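Local coordinates for protein fructose transport system repressor FruR (Pseudomonas putida, PDB 3O74) that probably binds specific operator sequences as a LacI-family regulator that represses or activates transcription, with fructose 1-phosphate as its preferred effector, at residues V153-Q157 / Q172-L177; Y75-Q79 / A95-S99; Q167-Q171 / D197-A201. Numbering follows the deposited sequence.

Interaction 1: residues V153-Q157 / Q172-L177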
loop_
_atom_site.group_PDB
_atom_site.type_symbol
_atom_site.label_atom_id
_atom_site.label_comp_id
_atom_site.label_asym_id
_atom_site.label_seq_id
_atom_site.Cartn_x
_atom_site.Cartn_y
_atom_site.Cartn_z
ATOM N N VAL B 153 28.290 -11.099 -15.290
ATOM C CA VAL B 153 27.421 -10.029 -14.802
ATOM C C VAL B 153 26.396 -9.643 -15.858
ATOM O O VAL B 153 26.738 -9.448 -17.024
ATOM C CB VAL B 153 28.214 -8.779 -14.396
ATOM C CG1 VAL B 153 27.270 -7.682 -13.903
ATOM C CG2 VAL B 153 29.235 -9.125 -13.329
ATOM N N ARG B 154 25.138 -9.537 -15.444
ATOM C CA ARG B 154 24.080 -9.119 -16.349
ATOM C C ARG B 154 23.274 -8.004 -15.707
ATOM O O ARG B 154 23.031 -8.019 -14.500
ATOM C CB ARG B 154 23.163 -10.293 -16.686
ATOM C CG ARG B 154 23.838 -11.429 -17.434
ATOM C CD ARG B 154 24.140 -11.059 -18.877
ATOM N NE ARG B 154 24.600 -12.220 -19.634
ATOM C CZ ARG B 154 25.841 -12.694 -19.594
ATOM N NH1 ARG B 154 26.753 -12.106 -18.830
ATOM N NH2 ARG B 154 26.171 -13.758 -20.315
ATOM N N ARG B 155 22.871 -7.033 -16.515
ATOM C CA ARG B 155 22.025 -5.950 -16.038
ATOM C C ARG B 155 20.799 -5.847 -16.927
ATOM O O ARG B 155 20.914 -5.698 -18.146
ATOM C CB ARG B 155 22.790 -4.627 -16.036
ATOM C CG ARG B 155 24.013 -4.626 -15.138
ATOM C CD ARG B 155 24.935 -3.470 -15.475
ATOM N NE ARG B 155 26.187 -3.529 -14.728
ATOM C CZ ARG B 155 27.266 -4.199 -15.123
ATOM N NH1 ARG B 155 27.251 -4.878 -16.263
ATOM N NH2 ARG B 155 28.361 -4.192 -14.376
ATOM N N TYR B 156 19.626 -5.938 -16.311
ATOM C CA TYR B 156 18.370 -5.839 -17.037
ATOM C C TYR B 156 17.516 -4.759 -16.409
ATOM O O TYR B 156 17.126 -4.865 -15.247
ATOM C CB TYR B 156 17.621 -7.173 -17.003
ATOM C CG TYR B 156 18.234 -8.222 -17.895
ATOM C CD1 TYR B 156 17.770 -8.415 -19.189
ATOM C CD2 TYR B 156 19.288 -9.007 -17.451
ATOM C CE1 TYR B 156 18.334 -9.371 -20.014
ATOM C CE2 TYR B 156 19.857 -9.963 -18.269
ATOM C CZ TYR B 156 19.378 -10.141 -19.546
ATOM O OH TYR B 156 19.945 -11.092 -20.362
ATOM N N GLN B 157 17.223 -3.720 -17.180
ATOM C CA GLN B 157 16.455 -2.597 -16.666
ATOM C C GLN B 157 15.242 -2.342 -17.545
ATOM O O GLN B 157 15.361 -1.881 -18.679
ATOM C CB GLN B 157 17.340 -1.358 -16.544
ATOM C CG GLN B 157 18.423 -1.508 -15.487
ATOM C CD GLN B 157 19.366 -0.329 -15.436
ATOM O OE1 GLN B 157 20.344 -0.270 -16.182
ATOM N NE2 GLN B 157 19.083 0.617 -14.549
ATOM N N GLN B 172 13.669 -13.269 -19.233
ATOM C CA GLN B 172 14.675 -12.890 -20.216
ATOM C C GLN B 172 16.068 -13.226 -19.697
ATOM O O GLN B 172 16.926 -13.684 -20.447
ATOM C CB GLN B 172 14.555 -11.395 -20.526
ATOM C CG GLN B 172 15.542 -10.856 -21.546
ATOM C CD GLN B 172 15.336 -9.373 -21.816
ATOM O OE1 GLN B 172 16.272 -8.657 -22.175
ATOM N NE2 GLN B 172 14.104 -8.904 -21.638
ATOM N N LEU B 173 16.279 -13.004 -18.404
ATOM C CA LEU B 173 17.550 -13.317 -17.759
ATOM C C LEU B 173 17.824 -14.817 -17.774
ATOM O O LEU B 173 18.895 -15.264 -18.192
ATOM C CB LEU B 173 17.546 -12.812 -16.316
ATOM C CG LEU B 173 18.795 -13.127 -15.492
ATOM C CD1 LEU B 173 20.031 -12.551 -16.168
ATOM C CD2 LEU B 173 18.658 -12.596 -14.073
ATOM N N ILE B 174 16.852 -15.592 -17.307
ATOM C CA ILE B 174 16.977 -17.045 -17.282
ATOM C C ILE B 174 17.204 -17.595 -18.683
ATOM O O ILE B 174 18.066 -18.451 -18.892
ATOM C CB ILE B 174 15.721 -17.695 -16.667
ATOM C CG1 ILE B 174 15.669 -17.416 -15.166
ATOM C CG2 ILE B 174 15.697 -19.202 -16.935
ATOM C CD1 ILE B 174 14.337 -17.760 -14.524
ATOM N N ASP B 175 16.432 -17.097 -19.643
ATOM C CA ASP B 175 16.574 -17.525 -21.030
ATOM C C ASP B 175 17.958 -17.183 -21.579
ATOM O O ASP B 175 18.473 -17.887 -22.447
ATOM C CB ASP B 175 15.479 -16.904 -21.908
ATOM C CG ASP B 175 14.091 -17.441 -21.584
ATOM O OD1 ASP B 175 13.973 -18.301 -20.686
ATOM O OD2 ASP B 175 13.114 -17.000 -22.230
ATOM N N ASP B 176 18.561 -16.113 -21.065
ATOM C CA ASP B 176 19.862 -15.652 -21.555
ATOM C C ASP B 176 21.065 -16.338 -20.899
ATOM O O ASP B 176 22.127 -16.451 -21.512
ATOM C CB ASP B 176 19.979 -14.128 -21.432
ATOM C CG ASP B 176 19.103 -13.391 -22.432
ATOM O OD1 ASP B 176 18.475 -14.058 -23.279
ATOM O OD2 ASP B 176 19.042 -12.145 -22.374
ATOM N N LEU B 177 20.898 -16.783 -19.656
ATOM C CA LEU B 177 21.954 -17.507 -18.948
ATOM C C LEU B 177 21.830 -19.013 -19.144
ATOM O O LEU B 177 22.798 -19.756 -18.962
ATOM C CB LEU B 177 21.934 -17.192 -17.450
ATOM C CG LEU B 177 22.487 -15.845 -16.994
ATOM C CD1 LEU B 177 22.288 -15.689 -15.495
ATOM C CD2 LEU B 177 23.957 -15.726 -17.362
#
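Helix segment 172-177 runs roughly antiparallel to strand 153-157, with the two axes 10.2 Å apart at closest approach and their directions 151° apart. At its start, Gln172 stretches an extended side chain alongside Tyr156: OE1 lies near the plane of the ring, 3.1 Å from Tyr156 CE1, where the slightly positive ring edge suits an amide oxygen. Leu173 follows, its CA over one face of the ring. Its branched, apolar side chain brings CD1 to 3.3 Å from Tyr156 CE2, and the same methyl lies 3.9 Å from Arg154 CB. Asp176, one turn further, receives a very short hydrogen bond of 2.4 Å from Tyr156 OH to its OD2; tyrosine thus offers a flat hydrocarbon surface to the helix and a donor to its exposed carboxylate. Leu177 closes the segment over one face of the Arg154 guanidinium (CD2 to NH2, 4.2 Å), which is folded back so that NH1 donates to Val153 O at 3.2 Å. Strand alternation turns Val153 and Arg155 away from this helix, and Arg155 forms a salt bridge with Asp143. Such packing of a helix against the strand preceding it belongs to the beta-alpha-beta crossover of the Rossmann-like, periplasmic-binding-protein fold.

Interaction 2: residues Y75-Q79 / A95-S99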
loop_
_atom_site.group_PDB
_atom_site.type_symbol
_atom_site.label_atom_id
_atom_site.label_comp_id
_atom_site.label_asym_id
_atom_site.label_seq_id
_atom_site.Cartn_x
_atom_site.Cartn_y
_atom_site.Cartn_z
ATOM N N TYR B 75 8.375 22.157 -13.026
ATOM C CA TYR B 75 8.451 22.495 -11.605
ATOM C C TYR B 75 9.181 23.806 -11.350
ATOM O O TYR B 75 8.915 24.485 -10.363
ATOM C CB TYR B 75 9.025 21.347 -10.772
ATOM C CG TYR B 75 8.046 20.206 -10.638
ATOM C CD1 TYR B 75 6.856 20.366 -9.939
ATOM C CD2 TYR B 75 8.300 18.979 -11.230
ATOM C CE1 TYR B 75 5.948 19.326 -9.828
ATOM C CE2 TYR B 75 7.408 17.942 -11.123
ATOM C CZ TYR B 75 6.233 18.114 -10.424
ATOM O OH TYR B 75 5.347 17.065 -10.328
ATOM N N ARG B 76 10.088 24.167 -12.251
ATOM C CA ARG B 76 10.739 25.472 -12.173
ATOM C C ARG B 76 9.711 26.589 -12.359
ATOM O O ARG B 76 9.769 27.617 -11.685
ATOM C CB ARG B 76 11.845 25.585 -13.223
ATOM C CG ARG B 76 13.064 24.719 -12.935
ATOM C CD ARG B 76 13.901 25.303 -11.809
ATOM N NE ARG B 76 14.250 26.697 -12.069
ATOM C CZ ARG B 76 15.254 27.087 -12.849
ATOM N NH1 ARG B 76 16.016 26.186 -13.455
ATOM N NH2 ARG B 76 15.496 28.379 -13.029
ATOM N N GLU B 77 8.764 26.380 -13.269
ATOM C CA GLU B 77 7.703 27.359 -13.496
ATOM C C GLU B 77 6.873 27.567 -12.234
ATOM O O GLU B 77 6.600 28.703 -11.844
ATOM C CB GLU B 77 6.792 26.932 -14.651
ATOM C CG GLU B 77 7.402 27.087 -16.036
ATOM C CD GLU B 77 6.462 26.623 -17.137
ATOM O OE1 GLU B 77 5.231 26.622 -16.914
ATOM O OE2 GLU B 77 6.955 26.257 -18.225
ATOM N N LEU B 78 6.477 26.466 -11.603
ATOM C CA LEU B 78 5.659 26.523 -10.396
ATOM C C LEU B 78 6.409 27.217 -9.265
ATOM O O LEU B 78 5.850 28.048 -8.552
ATOM C CB LEU B 78 5.246 25.112 -9.967
ATOM C CG LEU B 78 4.398 24.310 -10.955
ATOM C CD1 LEU B 78 4.105 22.922 -10.409
ATOM C CD2 LEU B 78 3.103 25.042 -11.257
ATOM N N GLN B 79 7.685 26.872 -9.115
ATOM C CA GLN B 79 8.539 27.463 -8.090
ATOM C C GLN B 79 8.707 28.971 -8.289
ATOM O O GLN B 79 8.701 29.740 -7.324
ATOM C CB GLN B 79 9.905 26.772 -8.097
ATOM C CG GLN B 79 10.964 27.442 -7.242
ATOM C CD GLN B 79 12.276 26.681 -7.250
ATOM O OE1 GLN B 79 13.133 26.903 -8.110
ATOM N NE2 GLN B 79 12.439 25.772 -6.293
ATOM N N ALA B 95 20.428 21.959 -7.958
ATOM C CA ALA B 95 20.756 23.375 -8.071
ATOM C C ALA B 95 19.555 24.283 -7.817
ATOM O O ALA B 95 19.713 25.495 -7.662
ATOM C CB ALA B 95 21.370 23.671 -9.439
ATOM N N HIS B 96 18.355 23.708 -7.771
ATOM C CA HIS B 96 17.150 24.535 -7.672
ATOM C C HIS B 96 16.088 24.036 -6.687
ATOM O O HIS B 96 15.256 24.816 -6.220
ATOM C CB HIS B 96 16.528 24.723 -9.060
ATOM C CG HIS B 96 17.401 25.462 -10.015
ATOM N ND1 HIS B 96 17.560 26.839 -9.976
ATOM C CD2 HIS B 96 18.181 25.039 -11.041
ATOM C CE1 HIS B 96 18.386 27.217 -10.926
ATOM N NE2 HIS B 96 18.780 26.138 -11.590
ATOM N N PHE B 97 16.117 22.745 -6.372
ATOM C CA PHE B 97 15.084 22.148 -5.532
ATOM C C PHE B 97 15.642 21.468 -4.290
ATOM O O PHE B 97 16.758 20.957 -4.288
ATOM C CB PHE B 97 14.264 21.127 -6.331
ATOM C CG PHE B 97 13.569 21.708 -7.526
ATOM C CD1 PHE B 97 14.135 21.618 -8.788
ATOM C CD2 PHE B 97 12.343 22.338 -7.391
ATOM C CE1 PHE B 97 13.493 22.154 -9.894
ATOM C CE2 PHE B 97 11.698 22.878 -8.489
ATOM C CZ PHE B 97 12.274 22.787 -9.742
ATOM N N CYS B 98 14.845 21.472 -3.229
ATOM C CA CYS B 98 15.124 20.682 -2.042
ATOM C C CYS B 98 14.592 19.264 -2.252
ATOM O O CYS B 98 13.429 19.084 -2.616
ATOM C CB CYS B 98 14.436 21.332 -0.838
ATOM S SG CYS B 98 14.582 20.433 0.697
ATOM N N SER B 99 15.437 18.258 -2.031
ATOM C CA SER B 99 15.004 16.864 -2.163
ATOM C C SER B 99 15.336 16.068 -0.912
ATOM O O SER B 99 16.401 16.232 -0.321
ATOM C CB SER B 99 15.654 16.193 -3.382
ATOM O OG SER B 99 15.399 16.917 -4.574
HETATM O O HOH W 1 15.792 28.445 -8.121
#
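Phe97, Arg76 and His96 carry most of this contact between helix segment 75-79 and the loop leading into strand 98-102. Phe97 is the buried wedge. Its ring points edge-on at the helix backbone, with CZ 3.6 Å from both Tyr75 C and Arg76 N, and the same atom lies 3.7 Å from Tyr75 CB and 3.6 Å from Arg76 CD. A large apolar ring fits here because aliphatic parts of two polar-ended residues meet it, while Val85, Leu92 and Tyr254 also pack on it. The hydroxyl of Tyr75 leads elsewhere, to a hydrogen bond with Glu47.

Arg76 folds back through three successive m rotamers, so that its methylene chain passes Phe97 and its guanidinium reaches the more open side of the contact. There it lies flat on the His96 imidazole, centres 3.7 Å apart and planes at 14°. Two flat, delocalised groups suit such stacking; Arg76 NH1 and His96 NE2 are 3.3 Å apart but badly angled for a hydrogen bond.

His96 is held at two further points by Gln79, whose amide can both donate and accept. Gln79 NE2 donates to His96 O at 3.0 Å, tying down the loop backbone, while a water hydrogen-bonds to both Gln79 OE1 (3.1 Å) and His96 ND1 (3.0 Å). The arrangement joins a connecting helix to the entrance of the next strand but one in the parallel order 61-64, 85-88, 98-102, as expected for the Rossmann-like N-terminal subdomain of a LacI-family core.

Interaction 3: residues Q167-Q171 / D197-A201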
loop_
_atom_site.group_PDB
_atom_site.type_symbol
_atom_site.label_atom_id
_atom_site.label_comp_id
_atom_site.label_asym_id
_atom_site.label_seq_id
_atom_site.Cartn_x
_atom_site.Cartn_y
_atom_site.Cartn_z
ATOM N N GLN B 167 8.721 -9.947 -13.702
ATOM C CA GLN B 167 8.518 -11.290 -14.227
ATOM C C GLN B 167 9.124 -11.426 -15.623
ATOM O O GLN B 167 9.800 -12.410 -15.923
ATOM C CB GLN B 167 7.023 -11.623 -14.253
ATOM C CG GLN B 167 6.686 -13.027 -14.729
ATOM C CD GLN B 167 5.184 -13.267 -14.786
ATOM O OE1 GLN B 167 4.404 -12.333 -14.976
ATOM N NE2 GLN B 167 4.773 -14.522 -14.616
ATOM N N ARG B 168 8.891 -10.432 -16.475
ATOM C CA ARG B 168 9.419 -10.465 -17.837
ATOM C C ARG B 168 10.944 -10.457 -17.860
ATOM O O ARG B 168 11.563 -11.203 -18.618
ATOM C CB ARG B 168 8.888 -9.283 -18.650
ATOM C CG ARG B 168 9.477 -9.178 -20.052
ATOM C CD ARG B 168 8.946 -7.953 -20.784
ATOM N NE ARG B 168 7.505 -7.808 -20.598
ATOM C CZ ARG B 168 6.935 -6.840 -19.888
ATOM N NH1 ARG B 168 7.685 -5.910 -19.312
ATOM N NH2 ARG B 168 5.614 -6.794 -19.762
ATOM N N LEU B 169 11.545 -9.603 -17.036
ATOM C CA LEU B 169 13.001 -9.486 -16.982
ATOM C C LEU B 169 13.672 -10.739 -16.419
ATOM O O LEU B 169 14.735 -11.145 -16.888
ATOM C CB LEU B 169 13.415 -8.257 -16.172
ATOM C CG LEU B 169 12.981 -6.910 -16.755
ATOM C CD1 LEU B 169 13.417 -5.769 -15.850
ATOM C CD2 LEU B 169 13.526 -6.727 -18.165
HETATM N N MSE B 170 13.055 -11.348 -15.412
HETATM C CA MSE B 170 13.589 -12.582 -14.848
HETATM C C MSE B 170 13.602 -13.682 -15.904
HETATM O O MSE B 170 14.564 -14.439 -16.005
HETATM C CB MSE B 170 12.780 -13.032 -13.631
HETATM C CG MSE B 170 13.417 -14.193 -12.871
HETATM SE SE MSE B 170 15.203 -13.734 -12.226
HETATM C CE MSE B 170 15.667 -15.412 -11.357
ATOM N N GLN B 171 12.527 -13.767 -16.684
ATOM C CA GLN B 171 12.442 -14.743 -17.769
ATOM C C GLN B 171 13.553 -14.513 -18.781
ATOM O O GLN B 171 14.282 -15.436 -19.142
ATOM C CB GLN B 171 11.091 -14.653 -18.480
ATOM C CG GLN B 171 10.019 -15.555 -17.912
ATOM C CD GLN B 171 10.336 -17.028 -18.088
ATOM O OE1 GLN B 171 11.202 -17.407 -18.879
ATOM N NE2 GLN B 171 9.627 -17.868 -17.348
ATOM N N ASP B 197 7.253 -14.703 -9.165
ATOM C CA ASP B 197 6.298 -15.324 -10.078
ATOM C C ASP B 197 7.017 -16.255 -11.038
ATOM O O ASP B 197 6.564 -17.372 -11.308
ATOM C CB ASP B 197 5.536 -14.269 -10.875
ATOM C CG ASP B 197 4.512 -13.535 -10.041
ATOM O OD1 ASP B 197 3.966 -14.142 -9.096
ATOM O OD2 ASP B 197 4.256 -12.347 -10.332
ATOM N N THR B 198 8.144 -15.783 -11.555
ATOM C CA THR B 198 8.923 -16.567 -12.499
ATOM C C THR B 198 9.470 -17.812 -11.817
ATOM O O THR B 198 9.378 -18.913 -12.353
ATOM C CB THR B 198 10.072 -15.739 -13.101
ATOM O OG1 THR B 198 9.522 -14.639 -13.837
ATOM C CG2 THR B 198 10.912 -16.592 -14.031
ATOM N N LEU B 199 10.027 -17.632 -10.623
ATOM C CA LEU B 199 10.576 -18.742 -9.853
ATOM C C LEU B 199 9.518 -19.803 -9.570
ATOM O O LEU B 199 9.790 -20.998 -9.633
ATOM C CB LEU B 199 11.157 -18.228 -8.536
ATOM C CG LEU B 199 12.631 -17.830 -8.542
ATOM C CD1 LEU B 199 13.022 -17.173 -9.857
ATOM C CD2 LEU B 199 12.943 -16.928 -7.366
ATOM N N GLN B 200 8.306 -19.360 -9.257
ATOM C CA GLN B 200 7.230 -20.285 -8.921
ATOM C C GLN B 200 6.802 -21.146 -10.105
ATOM O O GLN B 200 6.374 -22.288 -9.932
ATOM C CB GLN B 200 6.035 -19.527 -8.347
ATOM C CG GLN B 200 5.917 -19.654 -6.845
ATOM C CD GLN B 200 4.838 -20.632 -6.422
ATOM O OE1 GLN B 200 3.790 -20.233 -5.916
ATOM N NE2 GLN B 200 5.090 -21.920 -6.628
ATOM N N ALA B 201 6.919 -20.594 -11.307
ATOM C CA ALA B 201 6.584 -21.336 -12.517
ATOM C C ALA B 201 7.564 -22.486 -12.747
ATOM O O ALA B 201 7.211 -23.500 -13.347
ATOM C CB ALA B 201 6.546 -20.413 -13.719
HETATM O O HOH W 2 3.683 -11.301 -12.694
#
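The N-to-C directions of helix segments 167-171 and 197-201 differ by 54°, and their axes approach to 9.4 Å. The backbones come nearest at Gln167 and Thr198, with CA atoms 5.6 Å apart, a close approach that a small residue such as threonine permits. Thr198 is also the most deeply involved side chain. Its OG1 lies 3.1 Å from Gln167 O and may give it a weak hydrogen bond, although Gly194 O competes for the same proton. It also packs against Met170 and Gln171: Thr198 OG1 is 3.6 Å from Met170 CB, and Thr198 CG2 is 3.8 Å from Gln171 NE2. Met170, present as selenomethionine, lies on the buried side, its CE 3.5 Å from Leu199 CD1. At the more open edge, a water donates to both Gln167 OE1 and Asp197 OD2, each at 2.6 Å; Asp197 OD2 also forms a salt bridge with Arg163. Helix 163-177 rests on strand 122-128, where Leu169 and Met170 touch Ile126. Helix 189-201, which links strands 183-186 and 210-214, packs beside it, and its Gln200 touches Phe222 of the second subunit.

In the fold
Interactions 1 and 3 form one continuous region, their centres about 11 Å apart, because both use helix 163-177: one part of it faces strand 152-158, another helix 189-201. They touch directly where Ile174 CD1 meets Thr198 CG2 at 3.7 Å, and their segments alternate along the chain. Interaction 2 stands apart on the opposite side of the chain's centre, about 37 Å from interaction 1 and about 39 Å from interaction 3 between centres, with nearest atoms about 19 and 25 Å away. This separation matches the two subdomains of a LacI-family core, between which relatives bind their effectors; interaction 2 belongs to one subdomain and interactions 1 and 3 to the other.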